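Local atomic coordinates of orotidine-5-phosphate decarboxylase/orotate phosphoribosyltransferase, putative (Ompdcase-oprtase, putative) (Leishmania infantum, PDB entry 3QW3), a protein that probably catalyses the decarboxylation of orotidine 5'-phosphate to UMP, this chain being the decarboxylase domain of a bifunctional UMP synthase. Residues 20-30 and 54-62; 42-52 and 73-83. One frame throughout, in Å; residues are numbered along the deposited sequence.

In the fold
Both contacts belong to the first βα units of a TIM barrel, the fold of the OMP decarboxylase family, and their centres lie about 17 Å apart. Along the chain the four segments alternate: 20-30, 42-52, 54-62, then 73-83. Contact 2 pairs strand 47-50 with strand 80-85, its centre about 9 Å from the centre of the chain, against about 20 Å for contact 1, where the loop into helix 27-41 meets the turn between helices 52-56 and 60-72. They join at strand 16-20, since L20 N and L20 O probably hydrogen-bond to K49 O and N51 N, respectively. Both also reach the second subunit, so this side of the barrel contributes to the dimer.

Contact 1: residues 20-30 and 54-62; sequences LDPRAKTAAAA and FFEFFGAEG
F58 carries its ring beside its own backbone N (chi1 -64°), a setting that lays it against the backbone of 24-27, and F54, turned similarly at chi1 -81°, sends its ring to D21 and P22. One face of the F58 ring is covered by T26 C and A27 N, both offset toward the rim, and F57 CD1 lies over the opposite face. At the edge, A24 O lies in the ring plane, 3.1 Å from F58 CZ, while K25 O approaches F58 CE1 at 3.4 Å. A27 CB touches both F58 CB, at 3.9 Å, and E61 CB, at 3.7 Å. The F54 ring meets the other end of the loop edge-on at D21 O and P22 N. P22 O is 3.3 Å from F54 CD2. The P22 ring also crosses F55 at about a right angle, with P22 CG 4.0 Å from F55 CZ. This is the loop after the first strand of the TIM barrel, packed on the end of helix 52-56 and the turn leading into helix 60-72; D21 OD2, in the same loop, is hydrogen-bonded to S228 OG. No direct hydrogen bond joins the segments. Instead, one water accepts from A27 N and another from A28 N, and each donates to E61 OE1, tying that carboxylate to the start of helix 27-41, where T26 OG1 caps A29 N at 3.2 Å.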
# COMPACT_ATOMS: atom_id res chain seq x y z
N LEU A 20 -10.34 11.97 8.85
CA LEU A 20 -11.65 11.92 8.24
C LEU A 20 -11.93 10.48 7.87
O LEU A 20 -11.51 9.99 6.82
CB LEU A 20 -11.76 12.87 7.04
CG LEU A 20 -11.54 14.35 7.40
CD1 LEU A 20 -11.49 15.20 6.14
CD2 LEU A 20 -12.62 14.86 8.36
N ASP A 21 -12.62 9.80 8.79
CA ASP A 21 -12.86 8.37 8.74
C ASP A 21 -14.36 8.12 8.88
O ASP A 21 -14.82 7.68 9.93
CB ASP A 21 -12.10 7.68 9.88
CG ASP A 21 -10.62 8.02 9.90
OD1 ASP A 21 -9.85 7.39 9.15
OD2 ASP A 21 -10.22 8.93 10.67
N PRO A 22 -15.13 8.43 7.82
CA PRO A 22 -16.59 8.45 7.94
C PRO A 22 -17.19 7.09 8.31
O PRO A 22 -16.76 6.06 7.78
CB PRO A 22 -17.06 8.88 6.54
CG PRO A 22 -15.92 8.55 5.63
CD PRO A 22 -14.68 8.75 6.45
N ARG A 23 -18.15 7.10 9.23
CA ARG A 23 -18.88 5.89 9.63
C ARG A 23 -20.17 5.71 8.84
O ARG A 23 -20.83 4.66 8.93
CB ARG A 23 -19.19 5.92 11.13
N ALA A 24 -20.53 6.73 8.07
CA ALA A 24 -21.77 6.75 7.28
C ALA A 24 -21.88 5.58 6.30
O ALA A 24 -20.86 5.06 5.84
CB ALA A 24 -21.90 8.05 6.54
N LYS A 25 -23.11 5.18 5.99
CA LYS A 25 -23.38 3.98 5.20
C LYS A 25 -23.54 4.21 3.69
O LYS A 25 -23.60 3.25 2.92
CB LYS A 25 -24.57 3.21 5.78
CG LYS A 25 -24.17 2.00 6.65
CD LYS A 25 -22.97 2.29 7.57
CE LYS A 25 -22.17 1.02 7.89
NZ LYS A 25 -21.64 0.34 6.67
N THR A 26 -23.60 5.47 3.28
CA THR A 26 -23.59 5.83 1.86
C THR A 26 -22.53 6.89 1.60
O THR A 26 -22.13 7.60 2.53
CB THR A 26 -24.96 6.37 1.38
OG1 THR A 26 -25.27 7.58 2.08
CG2 THR A 26 -26.07 5.35 1.57
N ALA A 27 -22.09 7.00 0.35
CA ALA A 27 -21.14 8.04 -0.05
C ALA A 27 -21.65 9.45 0.25
O ALA A 27 -20.92 10.28 0.81
CB ALA A 27 -20.78 7.90 -1.52
N ALA A 28 -22.90 9.72 -0.11
CA ALA A 28 -23.51 11.04 0.10
C ALA A 28 -23.54 11.42 1.58
O ALA A 28 -23.22 12.56 1.94
CB ALA A 28 -24.91 11.09 -0.49
N ALA A 29 -23.91 10.47 2.43
CA ALA A 29 -23.90 10.68 3.88
C ALA A 29 -22.48 10.88 4.42
O ALA A 29 -22.27 11.70 5.32
CB ALA A 29 -24.61 9.55 4.60
N ALA A 30 -21.52 10.14 3.86
CA ALA A 30 -20.11 10.26 4.25
C ALA A 30 -19.57 11.67 4.00
O ALA A 30 -18.88 12.22 4.85
CB ALA A 30 -19.24 9.22 3.53
N PHE A 54 -11.85 3.94 3.34
CA PHE A 54 -13.25 4.20 3.65
C PHE A 54 -13.97 4.79 2.44
O PHE A 54 -15.14 4.49 2.21
CB PHE A 54 -13.37 5.12 4.87
CG PHE A 54 -13.21 4.42 6.20
CD1 PHE A 54 -12.57 3.19 6.30
CD2 PHE A 54 -13.70 5.01 7.36
CE1 PHE A 54 -12.43 2.55 7.54
CE2 PHE A 54 -13.55 4.39 8.60
CZ PHE A 54 -12.92 3.16 8.70
N PHE A 55 -13.27 5.61 1.66
CA PHE A 55 -13.87 6.17 0.46
C PHE A 55 -13.91 5.17 -0.69
O PHE A 55 -14.89 5.11 -1.43
CB PHE A 55 -13.19 7.48 0.07
CG PHE A 55 -13.53 8.62 0.98
CD1 PHE A 55 -14.68 9.38 0.74
CD2 PHE A 55 -12.74 8.92 2.07
CE1 PHE A 55 -15.01 10.45 1.59
CE2 PHE A 55 -13.06 9.98 2.93
CZ PHE A 55 -14.21 10.74 2.69
N GLU A 56 -12.85 4.37 -0.83
CA GLU A 56 -12.82 3.29 -1.82
C GLU A 56 -13.99 2.32 -1.61
O GLU A 56 -14.54 1.78 -2.58
CB GLU A 56 -11.49 2.53 -1.77
CG GLU A 56 -11.41 1.41 -2.81
CD GLU A 56 -10.15 0.56 -2.70
OE1 GLU A 56 -10.26 -0.67 -2.90
OE2 GLU A 56 -9.07 1.12 -2.42
N PHE A 57 -14.37 2.12 -0.35
CA PHE A 57 -15.47 1.22 0.05
C PHE A 57 -16.77 1.52 -0.69
O PHE A 57 -17.51 0.61 -1.05
CB PHE A 57 -15.68 1.31 1.57
CG PHE A 57 -16.77 0.41 2.11
CD1 PHE A 57 -18.10 0.82 2.11
CD2 PHE A 57 -16.45 -0.83 2.65
CE1 PHE A 57 -19.11 -0.01 2.61
CE2 PHE A 57 -17.45 -1.67 3.16
CZ PHE A 57 -18.78 -1.25 3.14
N PHE A 58 -17.04 2.80 -0.94
CA PHE A 58 -18.28 3.21 -1.61
C PHE A 58 -18.25 3.06 -3.13
O PHE A 58 -19.21 3.43 -3.81
CB PHE A 58 -18.68 4.62 -1.19
CG PHE A 58 -19.00 4.74 0.26
CD1 PHE A 58 -20.11 4.09 0.79
CD2 PHE A 58 -18.19 5.49 1.11
CE1 PHE A 58 -20.41 4.18 2.15
CE2 PHE A 58 -18.49 5.59 2.46
CZ PHE A 58 -19.60 4.93 2.98
N GLY A 59 -17.16 2.52 -3.65
CA GLY A 59 -17.05 2.20 -5.07
C GLY A 59 -17.01 3.41 -5.98
O GLY A 59 -16.25 4.35 -5.74
N ALA A 60 -17.84 3.38 -7.02
CA ALA A 60 -17.89 4.46 -8.01
C ALA A 60 -18.07 5.80 -7.32
O ALA A 60 -17.25 6.71 -7.49
CB ALA A 60 -19.01 4.21 -9.01
N GLU A 61 -19.11 5.90 -6.49
CA GLU A 61 -19.43 7.14 -5.79
C GLU A 61 -18.34 7.55 -4.79
O GLU A 61 -18.24 8.72 -4.43
CB GLU A 61 -20.76 7.00 -5.06
CG GLU A 61 -21.97 6.93 -5.98
CD GLU A 61 -23.26 7.24 -5.25
OE1 GLU A 61 -23.59 6.51 -4.28
OE2 GLU A 61 -23.95 8.20 -5.65
N GLY A 62 -17.53 6.58 -4.38
CA GLY A 62 -16.46 6.81 -3.41
C GLY A 62 -15.39 7.81 -3.81
O GLY A 62 -15.01 8.66 -2.99
O HOH W 1 -23.15 5.16 -1.57
O HOH W 2 -24.72 7.99 -1.84

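Contact 2: residues 42-52 and 73-83; sequences HEYAAAYKPNA and VPAGIPVVLDA. With SO4 (sulfate ion), chain D.
Y48 gives its backbone N to P78 O and receives V80 N on its own carbonyl oxygen, V80 N to Y48 O being 2.8 Å and almost straight at 168°. Further on the roles are exchanged, D82 being the residue that both donates and accepts: D82 N donates to P50 O at 3.1 Å, the donor nearly in line with the carbonyl, and A52 N returns a weak bond to D82 O. Because P50 has no N-H to give, its carbonyl alone takes part, while its CD rests 3.5 Å from V79 CG1. V80 O lies beside K49 CA in a CA-H...O contact. Not every carbonyl is served: A46 O is buried against P78 CD without a polar partner.

K49 starts out extended, then bends at chi3 (74°) and chi4, which turns its ammonium back onto D82. The salt bridge from NZ to D82 OD2, 2.7 Å long, uses the anti lone pair of that oxygen. A second bond from K49 NZ goes to sulfate O2, 2.8 Å away. D82 OD1 meets K84 NZ and T109 OG1. At the other end, Y48 CD2 meets V73 CG1 at 3.6 Å and I77 CG2; the Y48 hydroxyl is hydrogen-bonded to T41 OG1.

The two parallel strands, inclined at 26°, are neighbours in the TIM barrel wall, joined by a beta-alpha-beta crossover; K49, D82 and K84 are consistent with the lysines and first aspartate of the Lys-Asp-Lys-Asp set of OMP decarboxylases, and the sulfate, probably from the crystallisation liquor, may mark the pocket.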
# COMPACT_ATOMS: atom_id res chain seq x y z
N HIS A 42 -12.04 23.05 11.95
CA HIS A 42 -11.03 23.70 11.11
C HIS A 42 -10.23 24.82 11.79
O HIS A 42 -9.06 25.02 11.48
CB HIS A 42 -11.61 24.18 9.77
CG HIS A 42 -12.54 25.34 9.90
ND1 HIS A 42 -12.13 26.64 9.74
CD2 HIS A 42 -13.87 25.39 10.17
CE1 HIS A 42 -13.16 27.45 9.91
NE2 HIS A 42 -14.23 26.72 10.17
N GLU A 43 -10.86 25.54 12.72
CA GLU A 43 -10.15 26.61 13.44
C GLU A 43 -8.95 26.08 14.21
O GLU A 43 -7.99 26.81 14.47
CB GLU A 43 -11.10 27.36 14.38
N TYR A 44 -8.98 24.78 14.55
CA TYR A 44 -7.94 24.17 15.37
C TYR A 44 -7.16 23.06 14.66
O TYR A 44 -6.37 22.36 15.30
CB TYR A 44 -8.55 23.67 16.68
CG TYR A 44 -9.18 24.80 17.45
CD1 TYR A 44 -8.39 25.68 18.19
CD2 TYR A 44 -10.56 25.02 17.40
CE1 TYR A 44 -8.96 26.74 18.88
CE2 TYR A 44 -11.13 26.09 18.09
CZ TYR A 44 -10.32 26.94 18.83
OH TYR A 44 -10.88 27.99 19.52
N ALA A 45 -7.35 22.94 13.35
CA ALA A 45 -6.72 21.86 12.58
C ALA A 45 -5.48 22.33 11.83
O ALA A 45 -5.52 23.34 11.12
CB ALA A 45 -7.72 21.25 11.62
N ALA A 46 -4.38 21.59 11.99
CA ALA A 46 -3.17 21.80 11.20
C ALA A 46 -3.25 21.04 9.87
O ALA A 46 -2.62 21.43 8.90
CB ALA A 46 -1.94 21.35 11.97
N ALA A 47 -4.01 19.95 9.86
CA ALA A 47 -4.17 19.12 8.66
C ALA A 47 -5.43 18.29 8.78
O ALA A 47 -5.96 18.11 9.89
CB ALA A 47 -2.96 18.21 8.47
N TYR A 48 -5.92 17.80 7.64
CA TYR A 48 -6.93 16.74 7.61
C TYR A 48 -6.36 15.49 6.96
O TYR A 48 -5.53 15.58 6.05
CB TYR A 48 -8.20 17.20 6.89
CG TYR A 48 -8.99 18.18 7.73
CD1 TYR A 48 -9.93 17.72 8.66
CD2 TYR A 48 -8.77 19.55 7.63
CE1 TYR A 48 -10.64 18.62 9.45
CE2 TYR A 48 -9.48 20.45 8.41
CZ TYR A 48 -10.41 19.97 9.32
OH TYR A 48 -11.10 20.86 10.11
N LYS A 49 -6.80 14.34 7.45
CA LYS A 49 -6.32 13.04 6.95
C LYS A 49 -7.49 12.13 6.54
O LYS A 49 -7.99 11.33 7.34
CB LYS A 49 -5.42 12.36 7.99
CG LYS A 49 -4.73 11.09 7.45
CD LYS A 49 -3.74 10.49 8.45
CE LYS A 49 -4.41 9.77 9.63
NZ LYS A 49 -5.19 8.56 9.29
N PRO A 50 -7.94 12.25 5.28
CA PRO A 50 -8.99 11.35 4.81
C PRO A 50 -8.51 9.92 4.65
O PRO A 50 -7.37 9.67 4.24
CB PRO A 50 -9.40 11.94 3.46
CG PRO A 50 -8.26 12.77 3.04
CD PRO A 50 -7.64 13.30 4.29
N ASN A 51 -9.39 8.99 5.01
CA ASN A 51 -9.15 7.56 4.97
C ASN A 51 -9.43 7.01 3.57
O ASN A 51 -10.59 6.86 3.17
CB ASN A 51 -10.08 6.89 6.00
CG ASN A 51 -9.72 5.44 6.28
OD1 ASN A 51 -9.66 5.01 7.43
ND2 ASN A 51 -9.50 4.68 5.22
N ALA A 52 -8.37 6.71 2.81
CA ALA A 52 -8.53 6.28 1.41
C ALA A 52 -9.36 5.00 1.29
O ALA A 52 -10.13 4.85 0.33
CB ALA A 52 -7.16 6.10 0.74
N VAL A 73 -12.21 21.09 2.43
CA VAL A 73 -11.23 21.55 3.40
C VAL A 73 -10.82 22.99 3.07
O VAL A 73 -10.43 23.27 1.93
CB VAL A 73 -9.99 20.61 3.43
CG1 VAL A 73 -8.94 21.14 4.38
CG2 VAL A 73 -10.42 19.20 3.83
N PRO A 74 -10.94 23.91 4.05
CA PRO A 74 -10.60 25.32 3.83
C PRO A 74 -9.24 25.52 3.18
O PRO A 74 -8.30 24.77 3.46
CB PRO A 74 -10.58 25.91 5.24
CG PRO A 74 -11.55 25.10 5.98
CD PRO A 74 -11.45 23.69 5.41
N ALA A 75 -9.14 26.52 2.31
CA ALA A 75 -7.86 26.90 1.74
C ALA A 75 -6.89 27.20 2.88
O ALA A 75 -7.27 27.81 3.89
CB ALA A 75 -8.02 28.11 0.82
N GLY A 76 -5.66 26.73 2.73
CA GLY A 76 -4.62 26.95 3.72
C GLY A 76 -4.37 25.77 4.66
O GLY A 76 -3.36 25.74 5.35
N ILE A 77 -5.29 24.81 4.68
CA ILE A 77 -5.12 23.62 5.52
C ILE A 77 -4.77 22.41 4.64
O ILE A 77 -5.58 22.01 3.80
CB ILE A 77 -6.36 23.31 6.40
CG1 ILE A 77 -6.80 24.57 7.17
CG2 ILE A 77 -6.04 22.16 7.37
CD1 ILE A 77 -8.14 24.42 7.93
N PRO A 78 -3.57 21.84 4.84
CA PRO A 78 -3.13 20.75 3.97
C PRO A 78 -3.87 19.45 4.25
O PRO A 78 -4.33 19.22 5.37
CB PRO A 78 -1.65 20.62 4.30
CG PRO A 78 -1.52 21.11 5.71
CD PRO A 78 -2.56 22.19 5.86
N VAL A 79 -3.98 18.62 3.22
CA VAL A 79 -4.67 17.34 3.29
C VAL A 79 -3.65 16.23 3.08
O VAL A 79 -2.90 16.23 2.09
CB VAL A 79 -5.78 17.25 2.22
CG1 VAL A 79 -6.41 15.86 2.18
CG2 VAL A 79 -6.86 18.31 2.48
N VAL A 80 -3.63 15.28 4.01
CA VAL A 80 -2.80 14.09 3.90
C VAL A 80 -3.71 12.92 3.51
O VAL A 80 -4.57 12.51 4.28
CB VAL A 80 -2.10 13.76 5.23
CG1 VAL A 80 -1.24 12.50 5.09
CG2 VAL A 80 -1.26 14.95 5.71
N LEU A 81 -3.54 12.40 2.29
CA LEU A 81 -4.32 11.23 1.89
C LEU A 81 -3.67 10.00 2.52
O LEU A 81 -2.53 9.66 2.18
CB LEU A 81 -4.39 11.11 0.36
CG LEU A 81 -5.20 9.92 -0.18
CD1 LEU A 81 -6.67 9.98 0.24
CD2 LEU A 81 -5.08 9.84 -1.71
N ASP A 82 -4.38 9.35 3.44
CA ASP A 82 -3.84 8.17 4.10
C ASP A 82 -4.14 6.93 3.28
O ASP A 82 -5.14 6.24 3.51
CB ASP A 82 -4.35 8.01 5.53
CG ASP A 82 -3.48 7.08 6.37
OD1 ASP A 82 -2.55 6.44 5.82
OD2 ASP A 82 -3.73 6.98 7.58
N ALA A 83 -3.26 6.68 2.32
CA ALA A 83 -3.44 5.64 1.31
C ALA A 83 -2.42 4.51 1.44
O ALA A 83 -2.63 3.43 0.87
CB ALA A 83 -3.37 6.27 -0.07
S SO4 D . -5.05 5.98 12.06
O1 SO4 D . -4.53 4.70 11.58
O2 SO4 D . -4.24 7.06 11.51
O3 SO4 D . -6.44 6.13 11.62
O4 SO4 D . -5.00 6.01 13.51